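Long-range contact in alpha-14 giardin (Giardia lamblia, PDB 3CHJ), which binds calcium and probably, in a calcium-dependent way, phospholipid, and may serve as a calcium-regulated structural element linking the membrane to the underlying axoneme: residues A[33-47]-A[309-321]. Numbering follows the deposited sequence.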
# COMPACT_ATOMS: atom_id res chain seq x y z
N ILE A 33 14.80 -4.88 12.04
CA ILE A 33 13.65 -5.47 11.36
C ILE A 33 12.94 -6.48 12.26
O ILE A 33 11.71 -6.51 12.32
CB ILE A 33 14.07 -6.13 10.03
CG1 ILE A 33 14.71 -5.10 9.09
CG2 ILE A 33 12.88 -6.81 9.38
CD1 ILE A 33 13.84 -3.87 8.73
N GLU A 34 13.73 -7.28 12.99
CA GLU A 34 13.15 -8.17 14.01
C GLU A 34 12.31 -7.40 15.03
O GLU A 34 11.19 -7.80 15.38
CB GLU A 34 14.23 -9.04 14.66
CG GLU A 34 14.90 -10.01 13.68
CD GLU A 34 14.00 -11.17 13.21
OE1 GLU A 34 14.55 -12.18 12.72
OE2 GLU A 34 12.75 -11.09 13.30
N ILE A 35 12.82 -6.25 15.47
CA ILE A 35 12.09 -5.42 16.41
C ILE A 35 10.75 -4.97 15.77
O ILE A 35 9.69 -5.04 16.39
CB ILE A 35 12.97 -4.22 16.86
CG1 ILE A 35 14.09 -4.72 17.80
CG2 ILE A 35 12.17 -3.19 17.58
CD1 ILE A 35 15.23 -3.69 18.01
N ALA A 36 10.78 -4.56 14.50
CA ALA A 36 9.55 -4.14 13.83
C ALA A 36 8.51 -5.25 13.74
O ALA A 36 7.31 -4.97 13.82
CB ALA A 36 9.84 -3.58 12.43
N ARG A 37 8.98 -6.48 13.56
CA ARG A 37 8.10 -7.64 13.40
C ARG A 37 7.56 -8.15 14.74
O ARG A 37 6.56 -8.88 14.76
CB ARG A 37 8.84 -8.78 12.73
CG ARG A 37 9.25 -8.51 11.32
CD ARG A 37 10.12 -9.64 10.84
NE ARG A 37 9.35 -10.80 10.35
CZ ARG A 37 9.66 -12.07 10.58
NH1 ARG A 37 10.66 -12.40 11.40
NH2 ARG A 37 8.91 -13.04 10.05
N SER A 38 8.26 -7.81 15.83
CA SER A 38 8.01 -8.41 17.16
C SER A 38 7.05 -7.63 18.05
O SER A 38 6.52 -8.18 19.02
CB SER A 38 9.33 -8.59 17.91
OG SER A 38 10.13 -9.55 17.28
N TYR A 39 6.84 -6.35 17.75
CA TYR A 39 6.06 -5.45 18.61
C TYR A 39 5.01 -4.67 17.82
O TYR A 39 5.21 -4.41 16.63
CB TYR A 39 6.97 -4.45 19.34
CG TYR A 39 8.02 -5.09 20.21
CD1 TYR A 39 7.70 -5.53 21.50
CD2 TYR A 39 9.33 -5.24 19.76
CE1 TYR A 39 8.67 -6.12 22.31
CE2 TYR A 39 10.30 -5.84 20.56
CZ TYR A 39 9.96 -6.27 21.83
OH TYR A 39 10.95 -6.86 22.60
N PRO A 40 3.90 -4.30 18.47
CA PRO A 40 2.89 -3.48 17.79
C PRO A 40 3.39 -2.06 17.52
O PRO A 40 4.25 -1.56 18.24
CB PRO A 40 1.72 -3.46 18.79
CG PRO A 40 2.31 -3.76 20.10
CD PRO A 40 3.50 -4.64 19.86
N PRO A 41 2.88 -1.41 16.46
CA PRO A 41 3.35 -0.07 16.07
C PRO A 41 3.32 0.99 17.17
O PRO A 41 4.19 1.85 17.21
CB PRO A 41 2.39 0.30 14.93
CG PRO A 41 2.11 -1.01 14.30
CD PRO A 41 1.92 -1.94 15.48
N ASN A 42 2.33 0.93 18.07
CA ASN A 42 2.27 1.94 19.12
C ASN A 42 3.44 1.82 20.08
O ASN A 42 3.94 2.84 20.57
CB ASN A 42 0.93 1.91 19.86
CG ASN A 42 -0.21 2.49 19.02
OD1 ASN A 42 -0.05 3.51 18.31
ND2 ASN A 42 -1.38 1.86 19.10
N GLN A 43 3.88 0.60 20.32
CA GLN A 43 5.05 0.36 21.17
C GLN A 43 6.34 0.76 20.46
O GLN A 43 7.27 1.25 21.10
CB GLN A 43 5.12 -1.11 21.62
CG GLN A 43 3.94 -1.51 22.50
CD GLN A 43 4.15 -2.79 23.29
OE1 GLN A 43 5.11 -3.54 23.09
NE2 GLN A 43 3.24 -3.05 24.21
N LEU A 44 6.40 0.52 19.15
CA LEU A 44 7.57 0.96 18.37
C LEU A 44 7.69 2.49 18.37
O LEU A 44 8.79 3.03 18.48
CB LEU A 44 7.49 0.41 16.95
CG LEU A 44 7.50 -1.12 16.82
CD1 LEU A 44 7.13 -1.57 15.39
CD2 LEU A 44 8.86 -1.71 17.25
N ARG A 45 6.56 3.18 18.25
CA ARG A 45 6.58 4.63 18.36
C ARG A 45 7.00 5.07 19.76
O ARG A 45 7.77 6.02 19.89
CB ARG A 45 5.26 5.27 17.95
CG ARG A 45 5.32 6.81 18.01
CD ARG A 45 3.98 7.45 17.74
NE ARG A 45 2.97 7.02 18.71
CZ ARG A 45 1.69 7.39 18.67
NH1 ARG A 45 1.27 8.18 17.70
NH2 ARG A 45 0.85 6.95 19.59
N ASN A 46 6.52 4.38 20.79
CA ASN A 46 6.94 4.74 22.15
C ASN A 46 8.44 4.59 22.31
O ASN A 46 9.10 5.47 22.87
CB ASN A 46 6.22 3.91 23.21
CG ASN A 46 6.65 4.31 24.63
OD1 ASN A 46 7.17 3.49 25.38
ND2 ASN A 46 6.48 5.60 24.96
N MET A 47 8.97 3.48 21.80
CA MET A 47 10.40 3.21 21.83
C MET A 47 11.19 4.29 21.09
O MET A 47 12.23 4.74 21.57
CB MET A 47 10.69 1.81 21.26
CG MET A 47 12.14 1.38 21.32
SD MET A 47 13.07 1.99 19.92
CE MET A 47 12.22 1.17 18.56
N LEU A 309 12.74 -10.42 4.87
CA LEU A 309 12.34 -10.75 6.23
C LEU A 309 10.98 -10.15 6.62
O LEU A 309 10.15 -10.80 7.26
CB LEU A 309 13.43 -10.29 7.22
CG LEU A 309 13.24 -10.65 8.69
CD1 LEU A 309 13.02 -12.15 8.86
CD2 LEU A 309 14.47 -10.19 9.46
N LEU A 310 10.74 -8.90 6.24
CA LEU A 310 9.47 -8.26 6.60
C LEU A 310 8.29 -8.99 5.99
O LEU A 310 7.23 -9.08 6.62
CB LEU A 310 9.46 -6.80 6.11
CG LEU A 310 10.30 -5.89 7.01
CD1 LEU A 310 10.59 -4.54 6.30
CD2 LEU A 310 9.64 -5.66 8.35
N TRP A 311 8.47 -9.52 4.79
CA TRP A 311 7.40 -10.22 4.10
C TRP A 311 7.31 -11.70 4.48
O TRP A 311 6.44 -12.42 3.97
CB TRP A 311 7.56 -10.04 2.59
CG TRP A 311 7.07 -8.72 2.13
CD1 TRP A 311 7.81 -7.68 1.62
CD2 TRP A 311 5.71 -8.30 2.11
NE1 TRP A 311 6.97 -6.63 1.29
CE2 TRP A 311 5.68 -6.99 1.58
CE3 TRP A 311 4.51 -8.89 2.52
CZ2 TRP A 311 4.49 -6.27 1.43
CZ3 TRP A 311 3.34 -8.18 2.38
CH2 TRP A 311 3.33 -6.89 1.84
N GLU A 312 8.20 -12.15 5.35
CA GLU A 312 8.07 -13.50 5.86
C GLU A 312 6.95 -13.50 6.91
O GLU A 312 6.99 -12.73 7.87
CB GLU A 312 9.38 -14.00 6.46
CG GLU A 312 9.38 -15.49 6.76
CD GLU A 312 9.48 -16.38 5.52
OE1 GLU A 312 9.61 -17.60 5.72
OE2 GLU A 312 9.43 -15.91 4.34
N PRO A 313 5.94 -14.35 6.71
CA PRO A 313 4.84 -14.41 7.67
C PRO A 313 5.32 -14.57 9.12
O PRO A 313 6.15 -15.45 9.42
CB PRO A 313 4.06 -15.66 7.23
CG PRO A 313 4.38 -15.79 5.78
CD PRO A 313 5.78 -15.31 5.61
N VAL A 314 4.83 -13.71 10.02
CA VAL A 314 5.02 -13.95 11.44
C VAL A 314 3.96 -14.97 11.83
O VAL A 314 2.77 -14.77 11.53
CB VAL A 314 4.89 -12.67 12.30
CG1 VAL A 314 4.93 -13.01 13.80
CG2 VAL A 314 6.03 -11.71 11.99
N THR A 315 4.41 -16.04 12.48
CA THR A 315 3.56 -17.19 12.80
C THR A 315 3.50 -17.43 14.31
O THR A 315 3.13 -18.52 14.76
CB THR A 315 4.09 -18.47 12.12
OG1 THR A 315 5.43 -18.73 12.55
CG2 THR A 315 4.06 -18.35 10.58
N VAL A 316 3.87 -16.41 15.09
CA VAL A 316 3.83 -16.47 16.56
C VAL A 316 3.25 -15.19 17.16
O VAL A 316 3.27 -14.13 16.52
CB VAL A 316 5.23 -16.73 17.17
CG1 VAL A 316 5.80 -18.09 16.71
CG2 VAL A 316 6.21 -15.57 16.87
N PRO A 317 2.71 -15.27 18.40
CA PRO A 317 2.24 -14.04 19.03
C PRO A 317 3.31 -12.95 19.16
O PRO A 317 4.49 -13.25 19.31
CB PRO A 317 1.79 -14.51 20.42
CG PRO A 317 1.42 -15.95 20.20
CD PRO A 317 2.45 -16.46 19.24
N LEU A 318 2.86 -11.71 19.09
CA LEU A 318 3.72 -10.55 19.30
C LEU A 318 4.23 -10.49 20.74
O LEU A 318 3.59 -10.99 21.67
CB LEU A 318 2.98 -9.26 18.93
CG LEU A 318 2.64 -9.12 17.44
CD1 LEU A 318 1.82 -7.88 17.20
CD2 LEU A 318 3.92 -9.09 16.60
N LEU A 319 5.40 -9.88 20.89
CA LEU A 319 5.95 -9.62 22.21
C LEU A 319 5.39 -8.30 22.73
O LEU A 319 4.74 -7.55 21.99
CB LEU A 319 7.48 -9.56 22.16
CG LEU A 319 8.22 -10.74 21.54
CD1 LEU A 319 9.72 -10.50 21.52
CD2 LEU A 319 7.88 -12.05 22.26
N SER A 320 5.62 -8.02 24.00
CA SER A 320 5.27 -6.73 24.57
C SER A 320 6.49 -6.14 25.26
O SER A 320 7.31 -6.87 25.83
CB SER A 320 4.11 -6.88 25.57
OG SER A 320 3.72 -5.61 26.06
N MET A 321 6.61 -4.82 25.18
CA MET A 321 7.64 -4.09 25.91
C MET A 321 7.16 -3.89 27.34
O MET A 321 7.96 -3.85 28.27
CB MET A 321 7.95 -2.75 25.23
CG MET A 321 8.55 -2.88 23.84
SD MET A 321 9.09 -1.31 23.13
CE MET A 321 9.12 -1.74 21.39
O HOH W 1 6.97 -10.23 8.90
O HOH W 2 8.78 -15.86 10.61
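Arg-37 NH2 donates to Glu-312 O at 2.9 Å, within the guanidinium plane but from well above the plane of the carbonyl, and NH2 also reaches a water held by Pro-313 O. A second water accepts a hydrogen bond from NE and donates to Leu-310 O and Glu-312 O, while NH1 forms a salt bridge with Glu-34 OE2 (3.1 Å). Held in plane at its edge by four partners, the guanidinium has its rotation fixed; Leu-309 CD1 packs over one face and Val-314 CG2 over the other. Here one arginine clasps the chain where it leaves its last helix.

Farther along, Leu-319 N donates a hydrogen bond to Ser-38 O at 2.8 Å. Gln-43, extended beyond CG (chi2 -163°), uses both ends of its amide: OE1 accepts from Met-321 N (2.9 Å), and NE2 points almost straight at Ser-320 OG (3.2 Å). Met-321 lies crosswise to Tyr-39, its CE 4.0 Å from the ring centroid in a CH-pi contact, with SD higher above the same face.

The last modelled residues, 311-321, run from helix 301-310 across helices 31-38 and 41-55 of this annexin, with helix 69-78 behind Ile-33 and Leu-310 and helix 12-24 beside Tyr-39 and Met-47.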